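Local structure of lipoprotein (Clostridioides difficile, 7RAG) at residues A[24-29]-A[43-48]. The protein is a LolA-family lipoprotein, GerS, that binds the cortex amidase CwlD and allosterically activates it during spore formation. Sequence-based numbering, arbitrary orientation.
Sequences YYSCKA and VLIHTY
Tyr48 CB sits over one face of the Tyr25 ring in a CH-pi contact, offset toward the rim, 3.5 Å from Tyr25 CE1. Tyr25 CG falls between its own backbone N and carbonyl carbon (chi1 82°); the ring beyond it comes nearer to the 43-48 strand. The two tyrosine rings are near parallel, with planes at 28°, but they are slid apart and barely overlap. A second CH-pi contact follows along the same face of the sheet. Ala29 CB stands over one face of the His46 imidazole, nearest NE2 at 3.7 Å. Cys27 SG lies between these two contacts and packs against His46 CB at 3.9 Å.

The segments belong to the antiparallel beta hairpin of strands 24-33 and 40-58. Within these segments, Tyr25-Tyr48, Cys27-His46 and Ala29-Leu44 are hydrogen-bonded pairs, each joined by two backbone bonds. The Ala29 N to Leu44 O bond is almost straight, 179° at the hydrogen. Ser26-Thr47 and Lys28-Ile45 are non-hydrogen-bonded pairs, with side chains on the other face. There Ser26 OG and Thr47 OG1 share a weak hydrogen bond of 3.3 Å. Further along, Lys28 CG packs on Val43 CG1 at 3.7 Å.

The sheet continues into a second copy of the protein through an antiparallel ladder, and Tyr48 OH is hydrogen-bonded to Asp52 of that subunit. The Tyr25 ring meets Phe171 of the same subunit, and the His46 ring meets its Phe100 edge-to-face. Leu44 also packs on Ser58 of the amidase chain.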
loop_
_atom_site.group_PDB
_atom_site.type_symbol
_atom_site.label_atom_id
_atom_site.label_comp_id
_atom_site.label_asym_id
_atom_site.label_seq_id
_atom_site.Cartn_x
_atom_site.Cartn_y
_atom_site.Cartn_z
ATOM N N TYR A 24 -1.508 11.976 17.663
ATOM C CA TYR A 24 -1.568 12.822 16.487
ATOM C C TYR A 24 -0.705 14.049 16.749
ATOM O O TYR A 24 -0.686 14.576 17.861
ATOM C CB TYR A 24 -3.007 13.238 16.186
ATOM C CG TYR A 24 -3.110 14.329 15.153
ATOM C CD1 TYR A 24 -3.264 14.018 13.807
ATOM C CD2 TYR A 24 -3.031 15.675 15.515
ATOM C CE1 TYR A 24 -3.354 15.009 12.850
ATOM C CE2 TYR A 24 -3.109 16.675 14.567
ATOM C CZ TYR A 24 -3.275 16.335 13.236
ATOM O OH TYR A 24 -3.370 17.325 12.283
ATOM N N TYR A 25 0.016 14.497 15.732
ATOM C CA TYR A 25 0.612 15.818 15.821
ATOM C C TYR A 25 0.707 16.397 14.428
ATOM O O TYR A 25 0.637 15.687 13.426
ATOM C CB TYR A 25 1.973 15.823 16.552
ATOM C CG TYR A 25 3.219 15.449 15.776
ATOM C CD1 TYR A 25 3.929 14.293 16.082
ATOM C CD2 TYR A 25 3.733 16.279 14.789
ATOM C CE1 TYR A 25 5.076 13.946 15.403
ATOM C CE2 TYR A 25 4.876 15.936 14.103
ATOM C CZ TYR A 25 5.540 14.766 14.420
ATOM O OH TYR A 25 6.678 14.433 13.739
ATOM N N SER A 26 0.836 17.711 14.378
ATOM C CA SER A 26 0.919 18.380 13.097
ATOM C C SER A 26 1.687 19.665 13.293
ATOM O O SER A 26 1.495 20.365 14.290
ATOM C CB SER A 26 -0.463 18.684 12.523
ATOM O OG SER A 26 -0.388 18.813 11.115
ATOM N N CYS A 27 2.542 19.980 12.334
ATOM C CA CYS A 27 3.315 21.204 12.447
ATOM C C CYS A 27 3.788 21.624 11.075
ATOM O O CYS A 27 3.727 20.864 10.105
ATOM C CB CYS A 27 4.504 21.047 13.397
ATOM S SG CYS A 27 5.798 19.948 12.814
ATOM N N LYS A 28 4.225 22.874 11.012
ATOM C CA LYS A 28 4.919 23.435 9.869
ATOM C C LYS A 28 6.418 23.332 10.149
ATOM O O LYS A 28 6.871 23.658 11.253
ATOM C CB LYS A 28 4.477 24.887 9.663
ATOM C CG LYS A 28 4.548 25.416 8.248
ATOM C CD LYS A 28 4.058 26.869 8.185
ATOM C CE LYS A 28 5.203 27.865 8.330
ATOM N NZ LYS A 28 4.766 29.245 7.974
ATOM N N ALA A 29 7.178 22.836 9.180
ATOM C CA ALA A 29 8.621 22.671 9.309
ATOM C C ALA A 29 9.307 23.553 8.276
ATOM O O ALA A 29 9.138 23.347 7.066
ATOM C CB ALA A 29 9.036 21.204 9.129
ATOM N N VAL A 43 9.536 24.606 2.964
ATOM C CA VAL A 43 8.522 24.516 4.004
ATOM C C VAL A 43 7.683 23.277 3.750
ATOM O O VAL A 43 7.161 23.073 2.649
ATOM C CB VAL A 43 7.643 25.775 4.098
ATOM C CG1 VAL A 43 6.564 25.587 5.119
ATOM C CG2 VAL A 43 8.489 26.963 4.498
ATOM N N LEU A 44 7.586 22.437 4.764
ATOM C CA LEU A 44 6.795 21.225 4.719
ATOM C C LEU A 44 5.749 21.316 5.808
ATOM O O LEU A 44 5.913 22.058 6.780
ATOM C CB LEU A 44 7.662 19.967 4.942
ATOM C CG LEU A 44 8.739 19.713 3.878
ATOM C CD1 LEU A 44 10.035 20.465 4.192
ATOM C CD2 LEU A 44 8.998 18.239 3.691
ATOM N N ILE A 45 4.670 20.561 5.638
ATOM C CA ILE A 45 3.789 20.230 6.749
ATOM C C ILE A 45 4.054 18.784 7.141
ATOM O O ILE A 45 4.127 17.901 6.276
ATOM C CB ILE A 45 2.318 20.478 6.392
ATOM C CG1 ILE A 45 2.153 21.968 6.074
ATOM C CG2 ILE A 45 1.420 20.071 7.557
ATOM C CD1 ILE A 45 0.928 22.299 5.319
ATOM N N HIS A 46 4.300 18.567 8.431
ATOM C CA HIS A 46 4.465 17.247 9.017
ATOM C C HIS A 46 3.186 16.872 9.715
ATOM O O HIS A 46 2.717 17.615 10.588
ATOM C CB HIS A 46 5.569 17.216 10.063
ATOM C CG HIS A 46 6.934 17.355 9.500
ATOM N ND1 HIS A 46 8.066 17.232 10.273
ATOM C CD2 HIS A 46 7.354 17.606 8.241
ATOM C CE1 HIS A 46 9.128 17.407 9.512
ATOM N NE2 HIS A 46 8.721 17.627 8.275
ATOM N N THR A 47 2.653 15.707 9.369
ATOM C CA THR A 47 1.507 15.138 10.052
ATOM C C THR A 47 1.844 13.750 10.571
ATOM O O THR A 47 2.445 12.931 9.869
ATOM C CB THR A 47 0.313 15.106 9.121
ATOM O OG1 THR A 47 -0.053 16.453 8.812
ATOM C CG2 THR A 47 -0.866 14.424 9.781
ATOM N N TYR A 48 1.465 13.490 11.811
ATOM C CA TYR A 48 1.621 12.185 12.427
ATOM C C TYR A 48 0.279 11.728 12.975
ATOM O O TYR A 48 -0.374 12.471 13.714
ATOM C CB TYR A 48 2.649 12.248 13.545
ATOM C CG TYR A 48 2.690 11.056 14.468
ATOM C CD1 TYR A 48 3.327 9.885 14.084
ATOM C CD2 TYR A 48 2.147 11.116 15.747
ATOM C CE1 TYR A 48 3.419 8.802 14.931
ATOM C CE2 TYR A 48 2.229 10.020 16.613
ATOM C CZ TYR A 48 2.869 8.864 16.193
ATOM O OH TYR A 48 2.968 7.764 17.014
#